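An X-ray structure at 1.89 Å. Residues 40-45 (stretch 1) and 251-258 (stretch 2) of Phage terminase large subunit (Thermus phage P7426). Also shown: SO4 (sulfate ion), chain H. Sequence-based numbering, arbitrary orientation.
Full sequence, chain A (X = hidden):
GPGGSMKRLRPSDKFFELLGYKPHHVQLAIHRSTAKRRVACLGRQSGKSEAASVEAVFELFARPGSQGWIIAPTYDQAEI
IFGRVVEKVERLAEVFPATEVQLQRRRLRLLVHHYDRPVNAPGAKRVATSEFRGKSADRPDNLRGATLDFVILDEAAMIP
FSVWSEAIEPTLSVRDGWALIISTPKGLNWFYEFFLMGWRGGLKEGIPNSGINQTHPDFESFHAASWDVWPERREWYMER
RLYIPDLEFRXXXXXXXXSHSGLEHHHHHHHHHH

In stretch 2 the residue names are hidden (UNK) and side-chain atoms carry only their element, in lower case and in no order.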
# COMPACT_ATOMS: atom_id res chain seq x y z
N ALA A 40 -5.52 5.57 2.57
CA ALA A 40 -4.61 6.59 3.09
C ALA A 40 -4.48 7.71 2.07
O ALA A 40 -3.93 7.51 0.99
CB ALA A 40 -3.25 6.00 3.43
N CYS A 41 -4.99 8.89 2.43
CA CYS A 41 -4.84 10.09 1.61
C CYS A 41 -3.77 10.93 2.29
O CYS A 41 -4.04 11.63 3.27
CB CYS A 41 -6.16 10.84 1.50
SG CYS A 41 -6.02 12.40 0.62
N LEU A 42 -2.55 10.85 1.77
CA LEU A 42 -1.38 11.46 2.40
C LEU A 42 -0.58 12.22 1.35
O LEU A 42 -0.51 11.83 0.18
CB LEU A 42 -0.48 10.41 3.10
CG LEU A 42 -1.13 9.30 3.95
CD1 LEU A 42 -0.08 8.36 4.51
CD2 LEU A 42 -1.97 9.87 5.09
N GLY A 43 0.01 13.34 1.77
CA GLY A 43 0.85 14.10 0.87
C GLY A 43 2.15 13.39 0.57
O GLY A 43 2.50 12.37 1.17
N ARG A 44 2.89 13.95 -0.38
CA ARG A 44 4.22 13.44 -0.69
C ARG A 44 5.09 13.42 0.56
O ARG A 44 4.95 14.26 1.45
CB ARG A 44 4.90 14.29 -1.75
CG ARG A 44 4.16 14.32 -3.06
CD ARG A 44 4.92 15.16 -4.07
NE ARG A 44 4.28 15.14 -5.38
CZ ARG A 44 4.75 15.75 -6.45
NH1 ARG A 44 5.88 16.45 -6.38
NH2 ARG A 44 4.10 15.68 -7.60
N GLN A 45 6.00 12.45 0.61
CA GLN A 45 6.96 12.28 1.70
C GLN A 45 6.31 11.78 2.98
O GLN A 45 6.89 11.90 4.06
CB GLN A 45 7.72 13.58 1.98
CG GLN A 45 8.39 14.17 0.75
CD GLN A 45 9.22 15.41 1.06
OE1 GLN A 45 9.03 16.06 2.09
NE2 GLN A 45 10.15 15.73 0.17
N UNK A 251 -3.11 19.73 -3.12
CA UNK A 251 -3.27 18.29 -3.29
C UNK A 251 -2.03 17.52 -2.89
O UNK A 251 -2.11 16.57 -2.10
c UNK A 251 -5.02 18.25 -5.16
c UNK A 251 -5.39 17.53 -6.44
c UNK A 251 -3.61 17.96 -4.75
n UNK A 251 -6.68 17.35 -6.66
o UNK A 251 -4.52 17.13 -7.21
N UNK A 252 -0.88 17.88 -3.46
CA UNK A 252 0.31 17.05 -3.31
C UNK A 252 0.90 17.15 -1.91
O UNK A 252 1.44 16.17 -1.40
c UNK A 252 0.88 17.31 -5.79
o UNK A 252 0.99 14.92 -5.70
c UNK A 252 1.36 17.43 -4.35
c UNK A 252 0.36 15.92 -6.12
o UNK A 252 -0.69 15.83 -6.80
N UNK A 253 0.80 18.32 -1.28
CA UNK A 253 1.30 18.52 0.07
C UNK A 253 0.20 18.64 1.10
O UNK A 253 0.30 18.03 2.17
c UNK A 253 3.50 20.55 -1.88
c UNK A 253 3.36 19.68 -0.82
c UNK A 253 4.58 20.46 -2.74
c UNK A 253 4.33 18.71 -0.63
o UNK A 253 6.61 19.39 -3.38
c UNK A 253 5.41 18.61 -1.48
c UNK A 253 5.53 19.49 -2.53
c UNK A 253 2.18 19.77 0.12
N UNK A 254 -0.86 19.39 0.81
CA UNK A 254 -1.97 19.47 1.73
C UNK A 254 -2.81 18.21 1.80
O UNK A 254 -3.52 18.00 2.79
N UNK A 255 -2.72 17.35 0.78
CA UNK A 255 -3.57 16.16 0.70
C UNK A 255 -5.04 16.55 0.72
O UNK A 255 -5.89 15.84 1.27
c UNK A 255 -3.25 15.16 1.81
N UNK A 256 -5.36 17.69 0.09
CA UNK A 256 -6.71 18.21 0.08
C UNK A 256 -7.50 17.66 -1.10
O UNK A 256 -6.95 17.48 -2.19
c UNK A 256 -6.71 19.74 0.03
c UNK A 256 -6.17 20.38 1.29
o UNK A 256 -5.32 22.49 1.94
o UNK A 256 -6.92 22.48 0.44
c UNK A 256 -6.14 21.89 1.22
N UNK A 257 -8.77 17.38 -0.84
CA UNK A 257 -9.73 17.01 -1.88
C UNK A 257 -10.37 18.29 -2.39
O UNK A 257 -11.15 18.93 -1.68
c UNK A 257 -10.80 16.08 -1.32
c UNK A 257 -9.69 13.07 0.68
c UNK A 257 -10.14 13.75 -1.96
c UNK A 257 -9.51 12.13 -0.32
c UNK A 257 -10.09 14.35 0.35
c UNK A 257 -9.73 12.47 -1.64
c UNK A 257 -10.31 14.70 -0.97
N UNK A 258 -10.08 18.65 -3.64
CA UNK A 258 -10.54 19.91 -4.22
C UNK A 258 -11.36 19.59 -5.47
O UNK A 258 -10.94 18.78 -6.30
c UNK A 258 -8.51 21.07 -3.31
c UNK A 258 -8.51 20.27 -5.66
c UNK A 258 -9.36 20.84 -4.55
S SO4 H . 9.26 17.50 -6.20
O1 SO4 H . 10.19 18.61 -6.42
O2 SO4 H . 9.99 16.34 -5.70
O3 SO4 H . 8.61 17.17 -7.46
O4 SO4 H . 8.26 17.88 -5.21

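Position 251 carries three side-chain carbons in an unbranched run, the third bearing one oxygen and one nitrogen. This is a terminal amide, and the side chain stays clear of stretch 1; the residue is Gln 251. Gln 251 O accepts a weak hydrogen bond from the backbone N of position 255 (3.0 Å).

Position 252 also has three carbons, but here the third bears two oxygens. One of these oxygens of position 252 lies 3.3 Å from NE of Arg 44, as expected for a carboxylate close to a guanidinium, and the residue is Glu 252. The contact between Arg 44 NE and Glu 252 OE2 is a salt bridge that includes a weak hydrogen bond, while OE1 is satisfied elsewhere in the structure.

At position 253 one carbon leads to a six-carbon ring bearing a single oxygen, a phenol. The CA-to-CB bond points away from stretch 1, yet the end of the side chain comes nearer, placing the ring oxygen of position 253 4.3 Å from Arg 44 NH1. The residue is Tyr 253.

Position 254 has no side-chain atoms and touches nothing on stretch 1: Gly 254.

A single carbon marks position 255. The CA-to-CB bond points toward stretch 1, with CB of position 255 3.7 Å from Gly 43 N and 4.1 Å from Cys 41 SG, identifying Ala 255. Its positive phi marks the departure from helical geometry.

Position 256 bears three carbons, the third with two oxygens; its CA-to-CB bond points away from stretch 1, and the side chain makes no contact there: Glu 256.

At position 257 one carbon leads to a six-carbon ring without a heteroatom, and a ring carbon of position 257 lies 3.6 Å from Cys 41 SG. The residue is Phe 257, and that carbon is CZ. Cys 41 SG lies oblique to the ring, 4.2 Å from the centroid of the Phe 257 ring, a sulfur-aromatic contact.

Position 258 has three carbons, one carrying the other two, and is out of reach of stretch 1: Val 258.

The contact joins an apolar patch to a polar one. Cys 41, within the strand, packs against Ala 255 and Phe 257. Two residues on, Gly 43 CA comes within 3.1 Å of Glu 252 O; a CB here would clash with the carbonyl oxygens of Glu 252 and Tyr 253. This close passage accompanies the hydrogen bond from Arg 44 N to Glu 252 O (2.8 Å, 161°), which anchors the backbones, while the salt bridge ties the side chains. A sulfate, probably from the crystallisation liquor, accepts weak hydrogen bonds at its O4 from Arg 44 NH1 (3.0 Å) and Tyr 253 OH (2.9 Å), bridging the two stretches.

Stretch 2, residues 251-258: QEYGAEFV
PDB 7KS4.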